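Local coordinates for protein cytochrome c552 (Thermochromatium tepidum, PDB 5ZE8) that probably carries electrons at low potential through five covalently bound c-type hemes in a thermophilic purple sulfur photosynthetic bacterium, at residues T65-P70 with A120-V125; T84-V89 with Q111-D116; A104-R109 with N126-H131. One frame throughout, in Å; residues are numbered along the deposited sequence.

In the fold
All three contacts lie in one part of the chain, within the range assigned to the cytochrome c554 and c-prime family. Contact 1 joins the loop before helix 70-79 to the end of helix 119-122. Contact 2 pairs the loops 84-89 and 111-116, and falls within the span that contact 1 closes. Contact 3 packs helix 105-109 on helix 127-131, so its segments alternate with those of the other two. The centres are about 11 to 15 Å apart. Tyr121 of contact 1 packs on Thr112 of contact 2 and Ala107 of contact 3. Contacts 1 and 3 lie beside hemes, contact 2 at the surface; together they tie the surroundings of heme-bearing helix 127-131 into one unit.

Contact 1: residues T65-P70 with A120-V125; sequences TALSDP and AYTEGV. With HEC (heme c), chain E.
Thr65 and Gly124 touch across this contact, and three flat groups lie around them: the heme of chain E, the Asp69 carboxylate and the Tyr121 ring. Val125 lies over one face of the heme. Val125 CG2 is 3.9 Å from the heme meso carbon CHD, and Val125 CG1 is over the neighbouring pyrrole. At the rim, Asp69 OD2 is 2.6 Å from the heme propionate oxygen O2D, so one acid probably holds a proton. A propionate of another heme also lies close to Asp69 OD2. The Tyr121 ring points away from 65-70, and its OH bonds to Asp110.

Most of the direct contact is made by the Thr65 methyl. Thr65 CG2 is anti to its own carbonyl carbon (chi1 79°), which leaves OG1 between the backbone N and that carbon, where it meets both Leu67 N and water 2. Thr65 CG2 sits 3.3 Å from Tyr121 O and 3.6 Å from Gly124 CA. Gly124 has positive phi, where glycine is favoured, and it leaves the helix at this point. Leu67 adds a looser apolar touch on the Thr122 methyl.

Water fills in the polar side. Water 2 lies 2.8 Å from Thr65 OG1, bonds also to Ser68 OG, and donates to Thr122 O at 2.6 Å. Water 1 donates to the same carbonyl and makes a weak bond to Thr65 N. Thr122 O, near the helix end, therefore takes two water protons.

Thr65 OG1 accepts from Leu67 N at 3.1 Å, which forms an ST turn. Asp69 then N-caps helix 70-79 with OD1. This is a helix-start loop tied by water to a helix end, on the wall of a heme pocket.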
loop_
_atom_site.group_PDB
_atom_site.type_symbol
_atom_site.label_atom_id
_atom_site.label_comp_id
_atom_site.label_asym_id
_atom_site.label_seq_id
_atom_site.Cartn_x
_atom_site.Cartn_y
_atom_site.Cartn_z
ATOM N N THR A 65 1.245 8.372 9.649
ATOM C CA THR A 65 0.934 8.324 11.060
ATOM C C THR A 65 -0.543 8.579 11.262
ATOM O O THR A 65 -1.237 9.105 10.410
ATOM C CB THR A 65 1.731 9.276 11.942
ATOM O OG1 THR A 65 1.131 10.567 11.775
ATOM C CG2 THR A 65 3.205 9.314 11.611
ATOM N N ALA A 66 -0.988 8.239 12.484
ATOM C CA ALA A 66 -2.333 8.544 12.883
ATOM C C ALA A 66 -2.708 9.996 12.901
ATOM O O ALA A 66 -3.909 10.309 12.851
ATOM C CB ALA A 66 -2.579 7.882 14.187
ATOM N N LEU A 67 -1.730 10.888 12.875
ATOM C CA LEU A 67 -1.947 12.346 12.726
ATOM C C LEU A 67 -2.274 12.734 11.331
ATOM O O LEU A 67 -2.970 13.738 11.115
ATOM C CB LEU A 67 -0.715 13.090 13.254
ATOM C CG LEU A 67 -0.414 12.813 14.741
ATOM C CD1 LEU A 67 0.863 13.486 15.121
ATOM C CD2 LEU A 67 -1.599 13.275 15.600
ATOM N N SER A 68 -1.744 12.013 10.352
ATOM C CA SER A 68 -1.813 12.472 8.941
ATOM C C SER A 68 -2.686 11.664 8.015
ATOM O O SER A 68 -2.974 12.168 6.914
ATOM C CB SER A 68 -0.442 12.526 8.276
ATOM O OG SER A 68 0.405 13.455 8.900
ATOM N N ASP A 69 -3.035 10.458 8.379
ATOM C CA ASP A 69 -3.902 9.653 7.540
ATOM C C ASP A 69 -5.178 9.424 8.381
ATOM O O ASP A 69 -5.138 8.696 9.387
ATOM C CB ASP A 69 -3.251 8.288 7.275
ATOM C CG ASP A 69 -4.163 7.359 6.548
ATOM O OD1 ASP A 69 -5.283 7.705 6.273
ATOM O OD2 ASP A 69 -3.759 6.208 6.297
ATOM N N PRO A 70 -6.291 10.035 7.988
ATOM C CA PRO A 70 -7.473 9.882 8.827
ATOM C C PRO A 70 -8.075 8.477 8.859
ATOM O O PRO A 70 -8.724 8.094 9.820
ATOM C CB PRO A 70 -8.453 10.871 8.187
ATOM C CG PRO A 70 -8.039 10.896 6.811
ATOM C CD PRO A 70 -6.583 10.726 6.737
ATOM N N ALA A 120 10.729 13.837 13.548
ATOM C CA ALA A 120 11.099 12.466 13.212
ATOM C C ALA A 120 9.879 11.571 13.315
ATOM O O ALA A 120 9.800 10.505 12.661
ATOM C CB ALA A 120 12.141 11.931 14.151
ATOM N N TYR A 121 8.922 11.882 14.186
ATOM C CA TYR A 121 7.744 11.090 14.403
ATOM C C TYR A 121 6.590 11.561 13.498
ATOM O O TYR A 121 5.856 10.763 12.913
ATOM C CB TYR A 121 7.337 11.194 15.915
ATOM C CG TYR A 121 8.479 11.039 16.884
ATOM C CD1 TYR A 121 9.610 10.261 16.605
ATOM C CD2 TYR A 121 8.422 11.678 18.120
ATOM C CE1 TYR A 121 10.654 10.111 17.523
ATOM C CE2 TYR A 121 9.469 11.535 19.018
ATOM C CZ TYR A 121 10.553 10.790 18.739
ATOM O OH TYR A 121 11.603 10.620 19.604
ATOM N N THR A 122 6.425 12.894 13.338
ATOM C CA THR A 122 5.322 13.375 12.538
ATOM C C THR A 122 5.474 13.045 11.042
ATOM O O THR A 122 4.457 12.908 10.367
ATOM C CB THR A 122 5.021 14.886 12.661
ATOM O OG1 THR A 122 6.126 15.629 12.224
ATOM C CG2 THR A 122 4.802 15.203 14.141
ATOM N N GLU A 123 6.702 12.878 10.617
ATOM C CA GLU A 123 6.991 12.586 9.233
ATOM C C GLU A 123 6.825 11.112 8.876
ATOM O O GLU A 123 7.042 10.780 7.679
ATOM C CB GLU A 123 8.421 13.032 8.886
ATOM C CG GLU A 123 8.611 14.559 9.005
ATOM C CD GLU A 123 10.024 15.007 8.802
ATOM O OE1 GLU A 123 10.934 14.219 8.484
ATOM O OE2 GLU A 123 10.313 16.244 8.944
ATOM N N GLY A 124 6.444 10.248 9.819
ATOM C CA GLY A 124 6.038 8.903 9.387
ATOM C C GLY A 124 7.236 8.115 8.789
ATOM O O GLY A 124 8.333 8.100 9.394
ATOM N N VAL A 125 6.960 7.487 7.647
ATOM C CA VAL A 125 8.019 6.734 6.981
ATOM C C VAL A 125 8.808 7.745 6.133
ATOM O O VAL A 125 8.482 7.987 4.976
ATOM C CB VAL A 125 7.375 5.605 6.147
ATOM C CG1 VAL A 125 8.455 4.770 5.473
ATOM C CG2 VAL A 125 6.608 4.640 7.011
HETATM FE FE HEC E . 5.358 1.358 1.928
HETATM C CHA HEC E . 2.141 2.493 1.862
HETATM C CHB HEC E . 5.258 0.845 -1.458
HETATM C CHC HEC E . 8.686 0.568 1.986
HETATM C CHD HEC E . 5.334 1.368 5.392
HETATM N NA HEC E . 3.981 1.630 0.522
HETATM C C1A HEC E . 2.691 2.121 0.645
HETATM C C2A HEC E . 2.014 2.160 -0.630
HETATM C C3A HEC E . 2.903 1.634 -1.510
HETATM C C4A HEC E . 4.146 1.407 -0.823
HETATM C CMA HEC E . 2.717 1.463 -3.019
HETATM C CAA HEC E . 0.596 2.533 -0.869
HETATM C CBA HEC E . 0.483 4.032 -1.135
HETATM C CGA HEC E . -0.989 4.427 -1.296
HETATM O O1A HEC E . -1.843 4.163 -0.428
HETATM O O2A HEC E . -1.351 5.140 -2.279
HETATM N NB HEC E . 6.683 0.793 0.502
HETATM C C1B HEC E . 6.463 0.580 -0.813
HETATM C C2B HEC E . 7.658 0.098 -1.427
HETATM C C3B HEC E . 8.617 0.016 -0.486
HETATM C C4B HEC E . 8.008 0.534 0.749
HETATM C CMB HEC E . 7.761 -0.270 -2.904
HETATM C CAB HEC E . 10.057 -0.321 -0.613
HETATM C CBB HEC E . 10.739 0.405 -1.660
HETATM N NC HEC E . 6.710 1.064 3.347
HETATM C C1C HEC E . 8.001 0.758 3.209
HETATM C C2C HEC E . 8.731 0.632 4.497
HETATM C C3C HEC E . 7.772 0.840 5.426
HETATM C C4C HEC E . 6.520 1.108 4.748
HETATM C CMC HEC E . 10.199 0.276 4.676
HETATM C CAC HEC E . 7.868 0.788 6.957
HETATM C CBC HEC E . 8.969 1.365 7.607
HETATM N ND HEC E . 4.020 1.810 3.283
HETATM C C1D HEC E . 4.157 1.744 4.666
HETATM C C2D HEC E . 2.941 2.185 5.328
HETATM C C3D HEC E . 2.067 2.523 4.374
HETATM C C4D HEC E . 2.765 2.296 3.081
HETATM C CMD HEC E . 2.801 2.192 6.800
HETATM C CAD HEC E . 0.611 3.002 4.607
HETATM C CBD HEC E . 0.515 4.307 5.341
HETATM C CGD HEC E . -0.940 4.748 5.446
HETATM O O1D HEC E . -1.804 4.517 4.548
HETATM O O2D HEC E . -1.266 5.376 6.500
HETATM O O HOH W 1 2.919 11.186 8.815
HETATM O O HOH W 2 1.991 13.168 11.219
#

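Contact 2: residues T84-V89 with Q111-D116; sequences TAEGMV and QTTKLD
Glu86 and Lys114 bring the backbones closest, with 4.7 Å between their CA atoms, and the two irregular segments run in roughly opposite directions. Side chains make the bonds between them. The Glu86 carboxylate is held at both oxygens. Glu86 OE2 takes the hydroxyl of Thr112 OG1 at 2.6 Å, and Glu86 OE1 takes Thr113 N at 3.1 Å in a nearly straight bond (167°). Both donors come from the syn side, tilted out of the carboxylate plane. Glu86 OE1 uses its anti lone pair for Gly87 N, and water 3 donates to it as well. A bend at chi2 (57°) brings the carboxylate back to this spot.

Thr113 OG1 works in both directions. Thr113 OG1 donates to Ala85 O at 2.7 Å, in the carbonyl plane and on a lone pair, and accepts from Met88 N at 3.0 Å. Thr112 OG1 accepts from Lys114 N, an ST turn. The Lys114 chain is extended as far as CE, passing Thr84 O, and turns at its last torsion. Lys114 NZ thus donates to Thr84 O at 3.0 Å and forms a salt bridge with Asp116 OD1 at 2.9 Å. The Thr84 methyl rests against Asp116 OD2.

Segment 111-116 follows helix 105-109, which Gln111 ends as the C-prime residue of a Schellman motif. Thr112 and Leu115 pack on Ala107 of that helix, and Thr113 and Leu115 on Leu100 of helix 100-103. Segment 84-89 is bound to 111-116 at the surface.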
loop_
_atom_site.group_PDB
_atom_site.type_symbol
_atom_site.label_atom_id
_atom_site.label_comp_id
_atom_site.label_asym_id
_atom_site.label_seq_id
_atom_site.Cartn_x
_atom_site.Cartn_y
_atom_site.Cartn_z
ATOM N N THR A 84 -1.398 11.628 20.316
ATOM C CA THR A 84 -0.693 12.739 20.958
ATOM C C THR A 84 -0.380 12.430 22.429
ATOM O O THR A 84 0.055 13.326 23.135
ATOM C CB THR A 84 -1.478 14.009 20.937
ATOM O OG1 THR A 84 -2.711 13.756 21.579
ATOM C CG2 THR A 84 -1.696 14.452 19.531
ATOM N N ALA A 85 -0.516 11.182 22.836
ATOM C CA ALA A 85 -0.252 10.755 24.224
ATOM C C ALA A 85 1.004 9.869 24.312
ATOM O O ALA A 85 1.115 8.927 23.509
ATOM C CB ALA A 85 -1.460 10.096 24.820
ATOM N N GLU A 86 1.851 10.096 25.338
ATOM C CA GLU A 86 2.900 9.137 25.708
ATOM C C GLU A 86 2.326 7.947 26.447
ATOM O O GLU A 86 1.217 8.026 27.051
ATOM C CB GLU A 86 4.013 9.812 26.554
ATOM C CG GLU A 86 5.232 8.941 26.810
ATOM C CD GLU A 86 5.908 8.441 25.530
ATOM O OE1 GLU A 86 5.489 7.357 25.028
ATOM O OE2 GLU A 86 6.853 9.146 25.078
ATOM N N GLY A 87 3.020 6.802 26.327
ATOM C CA GLY A 87 2.690 5.597 27.100
ATOM C C GLY A 87 1.496 4.853 26.686
ATOM O O GLY A 87 0.944 4.015 27.410
ATOM N N MET A 88 1.048 5.096 25.438
ATOM C CA MET A 88 -0.052 4.324 24.932
ATOM C C MET A 88 0.373 2.864 24.651
ATOM O O MET A 88 1.546 2.561 24.425
ATOM C CB MET A 88 -0.592 4.927 23.658
ATOM C CG MET A 88 -1.206 6.294 23.775
ATOM S SD MET A 88 -2.695 6.341 24.829
ATOM C CE MET A 88 -1.981 6.530 26.472
ATOM N N VAL A 89 -0.616 1.979 24.771
ATOM C CA VAL A 89 -0.479 0.540 24.485
ATOM C C VAL A 89 -1.669 0.098 23.677
ATOM O O VAL A 89 -2.713 0.729 23.673
ATOM C CB VAL A 89 -0.300 -0.353 25.772
ATOM C CG1 VAL A 89 0.885 0.087 26.546
ATOM C CG2 VAL A 89 -1.584 -0.279 26.591
ATOM N N GLN A 111 11.118 4.303 21.281
ATOM C CA GLN A 111 10.162 3.811 22.325
ATOM C C GLN A 111 9.218 4.896 22.809
ATOM O O GLN A 111 8.990 5.034 24.048
ATOM C CB GLN A 111 10.888 3.132 23.528
ATOM C CG GLN A 111 10.064 2.086 24.319
ATOM C CD GLN A 111 9.803 0.778 23.625
ATOM O OE1 GLN A 111 8.849 0.058 24.033
ATOM N NE2 GLN A 111 10.592 0.409 22.652
ATOM N N THR A 112 8.613 5.629 21.893
ATOM C CA THR A 112 7.622 6.660 22.250
ATOM C C THR A 112 6.360 6.556 21.416
ATOM O O THR A 112 6.460 6.157 20.222
ATOM C CB THR A 112 8.211 8.065 22.120
ATOM O OG1 THR A 112 7.239 9.049 22.554
ATOM C CG2 THR A 112 8.629 8.420 20.729
ATOM N N THR A 113 5.234 6.894 22.015
ATOM C CA THR A 113 3.938 6.865 21.375
ATOM C C THR A 113 3.392 8.268 21.139
ATOM O O THR A 113 2.330 8.400 20.551
ATOM C CB THR A 113 2.892 5.978 22.083
ATOM O OG1 THR A 113 2.507 6.590 23.349
ATOM C CG2 THR A 113 3.480 4.637 22.384
ATOM N N LYS A 114 4.145 9.292 21.527
ATOM C CA LYS A 114 3.658 10.669 21.374
ATOM C C LYS A 114 4.141 11.228 20.064
ATOM O O LYS A 114 5.255 11.720 19.943
ATOM C CB LYS A 114 4.155 11.538 22.574
ATOM C CG LYS A 114 3.525 12.932 22.494
ATOM C CD LYS A 114 3.718 13.683 23.798
ATOM C CE LYS A 114 3.449 15.189 23.639
ATOM N NZ LYS A 114 2.143 15.466 23.049
ATOM N N LEU A 115 3.286 11.035 19.072
ATOM C CA LEU A 115 3.722 11.184 17.677
ATOM C C LEU A 115 3.876 12.641 17.288
ATOM O O LEU A 115 4.504 12.928 16.268
ATOM C CB LEU A 115 2.722 10.486 16.768
ATOM C CG LEU A 115 2.582 8.982 17.041
ATOM C CD1 LEU A 115 1.600 8.369 16.071
ATOM C CD2 LEU A 115 3.940 8.266 17.106
ATOM N N ASP A 116 3.296 13.587 18.055
ATOM C CA ASP A 116 3.382 14.978 17.669
ATOM C C ASP A 116 4.564 15.694 18.244
ATOM O O ASP A 116 4.736 16.875 18.024
ATOM C CB ASP A 116 2.105 15.775 18.012
ATOM C CG ASP A 116 1.753 15.825 19.452
ATOM O OD1 ASP A 116 2.273 15.043 20.221
ATOM O OD2 ASP A 116 0.827 16.678 19.753
HETATM O O HOH W 3 5.956 4.434 25.352
#

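Contact 3: residues A104-R109 with N126-H131; sequences APNAAR and NCVACH. With HEC (heme c), chain D.
This is a buried crossing of two short helices, joined by side chains, directly behind a heme attachment site. Helix 105-109 meets helix 127-131 at 71°, with the axes of the short segments 10.2 Å apart at closest approach. Pro105 and Ala129 make the apolar part: the ring carbon Pro105 CG touches Ala129 CB at 3.5 Å. The polar part is an amide pair. Asn106 ND2 donates to Asn126 OD1 at 3.0 Å. The acceptor lies in the amide plane of Asn106, but the donor stands above the carbonyl plane of Asn126, and the two amides are turned 54° apart. Asn106 ND2 also bonds to Ala120 O.

Asn126 is the N-cap of helix 127-131. Its CG sits between its own backbone N and carbonyl carbon (chi1 76°), which folds the amide back over the helix start. There Asn126 OD1 accepts from Ala129 N at 3.0 Å, nearly along the C=O axis. Asn126 ND2 bonds to Glu123 OE1, which fixes the amide's rotation. A leucine here would probably leave Ala129 N uncapped and Asn106 without this acceptor.

The far side of the same helix carries the Cys-Xaa-Xaa-Cys-His motif of c-type cytochromes. Cys127 SG is bonded to heme CAB at 1.8 Å, and Cys130 SG to CAC at 1.9 Å, both in the heme of chain D. His131 NE2 binds the iron at 2.1 Å, and His270 supplies the other axial ligand. Gln160 O accepts from His131 ND1, which orients the imidazole.

Cys127, Cys130 and His131 thus hold the heme, while Ala129 and Asn126 face helix 105-109. At the start of the helix, Asn126 OD1 serves two donors, Ala129 N and Asn106 ND2, holding the helix start and its neighbour together.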
loop_
_atom_site.group_PDB
_atom_site.type_symbol
_atom_site.label_atom_id
_atom_site.label_comp_id
_atom_site.label_asym_id
_atom_site.label_seq_id
_atom_site.Cartn_x
_atom_site.Cartn_y
_atom_site.Cartn_z
ATOM N N ALA A 104 5.098 4.633 12.144
ATOM C CA ALA A 104 5.847 5.739 12.724
ATOM C C ALA A 104 7.196 5.203 13.178
ATOM O O ALA A 104 7.520 5.215 14.368
ATOM C CB ALA A 104 5.068 6.434 13.803
ATOM N N PRO A 105 8.015 4.741 12.225
ATOM C CA PRO A 105 9.208 4.013 12.585
ATOM C C PRO A 105 10.147 4.708 13.486
ATOM O O PRO A 105 10.735 4.070 14.389
ATOM C CB PRO A 105 9.827 3.619 11.214
ATOM C CG PRO A 105 9.195 4.558 10.251
ATOM C CD PRO A 105 7.814 4.774 10.765
ATOM N N ASN A 106 10.366 6.029 13.329
ATOM C CA ASN A 106 11.315 6.658 14.231
ATOM C C ASN A 106 10.802 6.839 15.642
ATOM O O ASN A 106 11.634 6.850 16.565
ATOM C CB ASN A 106 11.725 7.992 13.661
ATOM C CG ASN A 106 12.317 7.870 12.233
ATOM O OD1 ASN A 106 13.171 6.987 11.927
ATOM N ND2 ASN A 106 11.956 8.858 11.393
ATOM N N ALA A 107 9.506 6.894 15.779
ATOM C CA ALA A 107 8.879 6.919 17.144
ATOM C C ALA A 107 9.077 5.549 17.786
ATOM O O ALA A 107 9.498 5.494 18.908
ATOM C CB ALA A 107 7.417 7.292 17.073
ATOM N N ALA A 108 8.833 4.463 17.026
ATOM C CA ALA A 108 9.037 3.151 17.605
ATOM C C ALA A 108 10.529 2.980 17.940
ATOM O O ALA A 108 10.870 2.426 18.977
ATOM C CB ALA A 108 8.607 2.163 16.615
ATOM N N ARG A 109 11.434 3.537 17.126
ATOM C CA ARG A 109 12.882 3.389 17.402
ATOM C C ARG A 109 13.296 4.082 18.705
ATOM O O ARG A 109 14.219 3.581 19.386
ATOM C CB ARG A 109 13.696 3.949 16.252
ATOM C CG ARG A 109 15.179 3.689 16.357
ATOM C CD ARG A 109 15.742 3.986 15.035
ATOM N NE ARG A 109 17.179 3.806 14.982
ATOM C CZ ARG A 109 17.858 3.881 13.869
ATOM N NH1 ARG A 109 17.232 4.146 12.711
ATOM N NH2 ARG A 109 19.209 3.690 13.960
ATOM N N ASN A 126 9.841 8.286 6.756
ATOM C CA ASN A 126 10.559 9.426 6.207
ATOM C C ASN A 126 11.919 9.047 5.655
ATOM O O ASN A 126 12.253 7.865 5.614
ATOM C CB ASN A 126 10.585 10.540 7.216
ATOM C CG ASN A 126 11.539 10.350 8.330
ATOM O OD1 ASN A 126 12.160 9.298 8.456
ATOM N ND2 ASN A 126 11.700 11.428 9.182
ATOM N N CYS A 127 12.689 10.048 5.166
ATOM C CA CYS A 127 13.958 9.727 4.498
ATOM C C CYS A 127 14.824 8.871 5.332
ATOM O O CYS A 127 15.295 7.829 4.873
ATOM C CB CYS A 127 14.750 10.981 4.051
ATOM S SG CYS A 127 13.776 12.383 3.428
ATOM N N VAL A 128 15.080 9.279 6.572
ATOM C CA VAL A 128 16.001 8.535 7.394
ATOM C C VAL A 128 15.417 7.195 7.910
ATOM O O VAL A 128 16.200 6.262 8.168
ATOM C CB VAL A 128 16.592 9.375 8.554
ATOM C CG1 VAL A 128 17.334 10.565 7.986
ATOM C CG2 VAL A 128 15.502 9.759 9.488
ATOM N N ALA A 129 14.092 7.085 8.008
ATOM C CA ALA A 129 13.516 5.786 8.384
ATOM C C ALA A 129 13.855 4.757 7.366
ATOM O O ALA A 129 14.315 3.694 7.727
ATOM C CB ALA A 129 12.024 5.881 8.592
ATOM N N CYS A 130 13.652 5.055 6.102
ATOM C CA CYS A 130 14.002 4.061 5.113
ATOM C C CYS A 130 15.519 3.965 4.932
ATOM O O CYS A 130 16.043 2.843 4.740
ATOM C CB CYS A 130 13.410 4.425 3.773
ATOM S SG CYS A 130 11.705 3.888 3.646
ATOM N N HIS A 131 16.213 5.106 4.941
ATOM C CA HIS A 131 17.623 5.095 4.612
ATOM C C HIS A 131 18.566 4.721 5.752
ATOM O O HIS A 131 19.769 4.782 5.579
ATOM C CB HIS A 131 18.087 6.406 3.882
ATOM C CG HIS A 131 17.589 6.483 2.480
ATOM N ND1 HIS A 131 18.248 5.822 1.434
ATOM C CD2 HIS A 131 16.480 7.079 1.928
ATOM C CE1 HIS A 131 17.525 6.026 0.330
ATOM N NE2 HIS A 131 16.479 6.790 0.586
HETATM FE FE HEC D . 15.125 7.282 -0.881
HETATM C CHA HEC D . 17.023 5.923 -3.461
HETATM C CHB HEC D . 16.903 10.142 -1.069
HETATM C CHC HEC D . 12.818 8.838 1.233
HETATM C CHD HEC D . 13.779 4.257 -0.220
HETATM N NA HEC D . 16.620 7.907 -2.025
HETATM C C1A HEC D . 17.249 7.235 -3.039
HETATM C C2A HEC D . 18.183 8.112 -3.688
HETATM C C3A HEC D . 18.168 9.316 -2.990
HETATM C C4A HEC D . 17.201 9.161 -1.984
HETATM C CMA HEC D . 18.959 10.603 -3.237
HETATM C CAA HEC D . 18.967 7.736 -4.964
HETATM C CBA HEC D . 18.062 8.150 -6.132
HETATM C CGA HEC D . 18.726 7.865 -7.466
HETATM O O1A HEC D . 19.949 8.137 -7.638
HETATM O O2A HEC D . 18.023 7.526 -8.431
HETATM N NB HEC D . 14.898 9.132 -0.052
HETATM C C1B HEC D . 15.774 10.105 -0.247
HETATM C C2B HEC D . 15.303 11.269 0.483
HETATM C C3B HEC D . 14.139 10.950 1.090
HETATM C C4B HEC D . 13.906 9.561 0.784
HETATM C CMB HEC D . 15.970 12.626 0.451
HETATM C CAB HEC D . 13.143 11.745 1.813
HETATM C CBB HEC D . 12.650 12.895 1.182
HETATM N NC HEC D . 13.613 6.667 0.267
HETATM C C1C HEC D . 12.733 7.425 1.033
HETATM C C2C HEC D . 11.765 6.603 1.648
HETATM C C3C HEC D . 12.058 5.281 1.332
HETATM C C4C HEC D . 13.199 5.347 0.425
HETATM C CMC HEC D . 10.731 7.122 2.624
HETATM C CAC HEC D . 11.320 4.049 1.757
HETATM C CBC HEC D . 9.892 3.965 1.591
HETATM N ND HEC D . 15.345 5.509 -1.662
HETATM C C1D HEC D . 14.712 4.356 -1.237
HETATM C C2D HEC D . 15.111 3.173 -2.054
HETATM C C3D HEC D . 16.007 3.653 -2.948
HETATM C C4D HEC D . 16.163 5.114 -2.722
HETATM C CMD HEC D . 14.731 1.750 -1.815
HETATM C CAD HEC D . 16.721 2.841 -3.987
HETATM C CBD HEC D . 15.861 2.669 -5.246
HETATM C CGD HEC D . 16.402 1.529 -6.098
HETATM O O1D HEC D . 15.723 0.522 -6.338
HETATM O O2D HEC D . 17.485 1.676 -6.637
#